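Local coordinates for putative polysaccharide deacetylase (Bdellovibrio bacteriovorus HD100, PDB 5JP6), which probably removes acetyl groups from peptidoglycan as a zinc-dependent deacetylase of carbohydrate esterase family 4, at residues V172-D177 with I331-D336. The protein carries 1 engineered substitution. Numbering follows the deposited sequence.
With ZN (zinc ion), chain B.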
ATOM      1  N   VAL A 172     -12.151   3.020  -9.408  1.00 19.42           N
ATOM      2  CA  VAL A 172     -12.041   3.320  -7.986  1.00 19.25           C
ATOM      3  C   VAL A 172     -10.603   3.022  -7.594  1.00 18.61           C
ATOM      4  O   VAL A 172     -10.111   1.922  -7.804  1.00 19.77           O
ATOM      5  CB  VAL A 172     -12.990   2.442  -7.142  1.00 19.36           C
ATOM      6  CG1 VAL A 172     -12.929   2.795  -5.668  1.00 19.63           C
ATOM      7  CG2 VAL A 172     -14.406   2.514  -7.625  1.00 20.46           C
ATOM      8  N   LEU A 173      -9.941   4.035  -7.075  1.00 18.79           N
ATOM      9  CA  LEU A 173      -8.567   3.875  -6.700  1.00 18.47           C
ATOM     10  C   LEU A 173      -8.437   3.482  -5.228  1.00 17.31           C
ATOM     11  O   LEU A 173      -8.979   4.170  -4.343  1.00 19.23           O
ATOM     12  CB  LEU A 173      -7.816   5.174  -6.943  1.00 19.85           C
ATOM     13  CG  LEU A 173      -7.883   5.718  -8.379  1.00 20.55           C
ATOM     14  CD1 LEU A 173      -6.990   6.921  -8.494  1.00 25.05           C
ATOM     15  CD2 LEU A 173      -7.547   4.649  -9.435  1.00 21.68           C
ATOM     16  N   THR A 174      -7.774   2.359  -4.966  1.00 16.84           N
ATOM     17  CA  THR A 174      -7.641   1.846  -3.629  1.00 17.32           C
ATOM     18  C   THR A 174      -6.206   1.571  -3.254  1.00 16.57           C
ATOM     19  O   THR A 174      -5.390   1.145  -4.086  1.00 18.05           O
ATOM     20  CB  THR A 174      -8.562   0.627  -3.386  1.00 18.91           C
ATOM     21  OG1 THR A 174      -8.005  -0.561  -3.985  1.00 19.13           O
ATOM     22  CG2 THR A 174      -9.959   0.850  -3.884  1.00 19.40           C
ATOM     23  N   PHE A 175      -5.902   1.864  -1.996  1.00 16.35           N
ATOM     24  CA  PHE A 175      -4.528   1.816  -1.505  1.00 16.94           C
ATOM     25  C   PHE A 175      -4.478   1.014  -0.214  1.00 17.64           C
ATOM     26  O   PHE A 175      -5.110   1.391   0.777  1.00 17.21           O
ATOM     27  CB  PHE A 175      -4.010   3.233  -1.225  1.00 17.25           C
ATOM     28  CG  PHE A 175      -3.864   4.071  -2.474  1.00 17.01           C
ATOM     29  CD1 PHE A 175      -2.718   4.024  -3.223  1.00 18.23           C
ATOM     30  CD2 PHE A 175      -4.901   4.873  -2.887  1.00 18.36           C
ATOM     31  CE1 PHE A 175      -2.607   4.763  -4.385  1.00 17.94           C
ATOM     32  CE2 PHE A 175      -4.797   5.623  -4.050  1.00 18.23           C
ATOM     33  CZ  PHE A 175      -3.642   5.551  -4.802  1.00 17.54           C
ATOM     34  N   ASP A 176      -3.697  -0.062  -0.242  1.00 16.84           N
ATOM     35  CA  ASP A 176      -3.513  -0.933   0.932  1.00 16.83           C
ATOM     36  C   ASP A 176      -2.223  -0.701   1.683  1.00 17.86           C
ATOM     37  O   ASP A 176      -1.197  -0.400   1.064  1.00 17.50           O
ATOM     38  CB  ASP A 176      -3.494  -2.402   0.482  1.00 17.98           C
ATOM     39  CG  ASP A 176      -4.838  -2.949   0.131  1.00 18.60           C
ATOM     40  OD1 ASP A 176      -5.851  -2.210   0.115  1.00 20.31           O
ATOM     41  OD2 ASP A 176      -4.895  -4.181  -0.128  1.00 21.34           O
ATOM     42  N   ASP A 177      -2.318  -0.938   2.984  1.00 18.05           N
ATOM     43  CA  ASP A 177      -1.200  -1.165   3.905  1.00 19.09           C
ATOM     44  C   ASP A 177      -0.507   0.029   4.490  1.00 18.65           C
ATOM     45  O   ASP A 177       0.407  -0.130   5.288  1.00 21.63           O
ATOM     46  CB  ASP A 177      -0.210  -2.131   3.287  1.00 20.64           C
ATOM     47  CG  ASP A 177      -0.815  -3.473   3.127  1.00 24.49           C
ATOM     48  OD1 ASP A 177      -1.740  -3.791   3.920  1.00 30.91           O
ATOM     49  OD2 ASP A 177      -0.442  -4.196   2.253  1.00 31.83           O
ATOM     50  N   ILE A 331     -12.199  -1.582  -9.803  1.00 20.69           N
ATOM     51  CA  ILE A 331     -11.460  -1.244  -8.599  1.00 18.69           C
ATOM     52  C   ILE A 331     -10.002  -1.592  -8.810  1.00 19.78           C
ATOM     53  O   ILE A 331      -9.670  -2.738  -9.132  1.00 20.40           O
ATOM     54  CB  ILE A 331     -12.018  -1.964  -7.362  1.00 20.75           C
ATOM     55  CG1 ILE A 331     -13.448  -1.506  -7.080  1.00 21.76           C
ATOM     56  CG2 ILE A 331     -11.123  -1.747  -6.142  1.00 20.72           C
ATOM     57  CD1 ILE A 331     -14.140  -2.252  -5.965  1.00 22.23           C
ATOM     58  N   VAL A 332      -9.144  -0.583  -8.632  1.00 19.14           N
ATOM     59  CA  VAL A 332      -7.699  -0.737  -8.820  1.00 19.10           C
ATOM     60  C   VAL A 332      -7.016  -0.970  -7.485  1.00 18.81           C
ATOM     61  O   VAL A 332      -7.251  -0.200  -6.542  1.00 19.09           O
ATOM     62  CB  VAL A 332      -7.082   0.531  -9.448  1.00 20.60           C
ATOM     63  CG1 VAL A 332      -5.589   0.307  -9.760  1.00 21.86           C
ATOM     64  CG2 VAL A 332      -7.846   0.939 -10.699  1.00 21.86           C
ATOM     65  N   LEU A 333      -6.138  -1.963  -7.437  1.00 18.40           N
ATOM     66  CA  LEU A 333      -5.328  -2.236  -6.240  1.00 19.01           C
ATOM     67  C   LEU A 333      -3.925  -1.617  -6.350  1.00 16.81           C
ATOM     68  O   LEU A 333      -3.128  -2.060  -7.195  1.00 19.44           O
ATOM     69  CB  LEU A 333      -5.166  -3.742  -6.047  1.00 20.81           C
ATOM     70  CG  LEU A 333      -4.303  -4.151  -4.863  1.00 21.89           C
ATOM     71  CD1 LEU A 333      -4.873  -3.682  -3.518  1.00 23.81           C
ATOM     72  CD2 LEU A 333      -4.080  -5.664  -4.847  1.00 25.29           C
ATOM     73  N   PHE A 334      -3.647  -0.663  -5.453  1.00 17.46           N
ATOM     74  CA  PHE A 334      -2.316  -0.028  -5.271  1.00 17.84           C
ATOM     75  C   PHE A 334      -1.973  -0.273  -3.776  1.00 16.73           C
ATOM     76  O   PHE A 334      -2.829  -0.582  -2.935  1.00 17.49           O
ATOM     77  CB  PHE A 334      -2.315   1.469  -5.550  1.00 17.63           C
ATOM     78  CG  PHE A 334      -2.349   1.862  -7.016  1.00 16.79           C
ATOM     79  CD1 PHE A 334      -1.293   1.518  -7.904  1.00 18.52           C
ATOM     80  CD2 PHE A 334      -3.390   2.636  -7.492  1.00 17.45           C
ATOM     81  CE1 PHE A 334      -1.329   1.959  -9.201  1.00 19.75           C
ATOM     82  CE2 PHE A 334      -3.394   3.101  -8.795  1.00 19.20           C
ATOM     83  CZ  PHE A 334      -2.386   2.731  -9.636  1.00 20.53           C
ATOM     84  N   HIS A 335      -0.708  -0.010  -3.464  1.00 16.81           N
ATOM     85  CA  HIS A 335      -0.221   0.072  -2.080  1.00 16.94           C
ATOM     86  C   HIS A 335       0.448   1.422  -1.875  1.00 17.09           C
ATOM     87  O   HIS A 335       1.418   1.731  -2.572  1.00 18.44           O
ATOM     88  CB  HIS A 335       0.753  -1.065  -1.800  1.00 18.63           C
ATOM     89  CG  HIS A 335       0.145  -2.426  -1.930  1.00 18.20           C
ATOM     90  ND1 HIS A 335      -0.033  -3.027  -3.161  1.00 19.50           N
ATOM     91  CD2 HIS A 335      -0.423  -3.252  -1.008  1.00 19.76           C
ATOM     92  CE1 HIS A 335      -0.662  -4.182  -2.973  1.00 21.28           C
ATOM     93  NE2 HIS A 335      -0.900  -4.331  -1.682  1.00 22.11           N
ATOM     94  N   ASP A 336      -0.039   2.220  -0.916  1.00 17.79           N
ATOM     95  CA  ASP A 336       0.541   3.561  -0.713  1.00 18.31           C
ATOM     96  C   ASP A 336       1.886   3.428   0.054  1.00 18.12           C
ATOM     97  O   ASP A 336       2.614   4.411   0.168  1.00 21.54           O
ATOM     98  CB  ASP A 336      -0.405   4.600  -0.089  1.00 18.98           C
ATOM     99  CG  ASP A 336      -1.019   4.158   1.208  1.00 18.40           C
ATOM    100  OD1 ASP A 336      -1.474   2.990   1.263  1.00 19.46           O
ATOM    101  OD2 ASP A 336      -1.072   4.963   2.178  1.00 20.10           O
TER
HETATM  102 ZN    ZN B 401      -2.115  -5.880   1.860  0.50 37.29          ZN
HETATM  103  O   HOH W   1      -3.486   2.311   2.958  1.00 19.90           O
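Phe334 and Phe175 lie side by side on neighbouring parallel strands. Their ring planes are only 16° apart but slid along each other, so the rings barely overlap. Phe175 meets its neighbour mainly through CD1 and CE1, with CE1 3.5 Å from Phe334 CB. Phe334 also receives Val332 CG1 over one ring face, offset toward the rim.

Backbone bonds join the strands, among them Phe334 N to Thr174 O and Asp176 N to Phe334 O, both 2.9 Å. The last one, Asp336 N to Asp176 O, is weak. Thr174 adds a side-chain bond. Its OG1 sits between the backbone N and the carbonyl carbon (chi1 77°) and donates to Val332 O at 2.7 Å, tilted 34° from the carbonyl plane. Thr174 N donates to the same oxygen, which is therefore gripped twice by one residue. The Thr174 methyl CG2 packs on Ile331 CG2 at 3.6 Å.

Strands 170-176 and 330-335 belong to the parallel sheet of the distorted (beta/alpha) barrel found in NodB-type CE4 deacetylases, and their C-terminal ends lead into the zinc site. Asp177 OD2 binds the zinc ion at 2.4 Å; His227 and Tyr280 are the other protein ligands, and His335 NE2 is hydrogen-bonded to Tyr280 OH, so this second-shell histidine may help position a zinc ligand.

Asp176 lies on the same sheet face as Thr174. Its CB approaches His335 CD2 at 3.5 Å, and its side chain crosses that of Leu333 at about a right angle, with OD2 against CD1. Arg277 forms a salt bridge with Asp176 OD1 and a hydrogen bond with Thr174 OG1. On the Phe175 side, a water lies within bonding distance of both Phe175 O and Asp336 OD1, while Asp336 OD2 is hydrogen-bonded to Thr184.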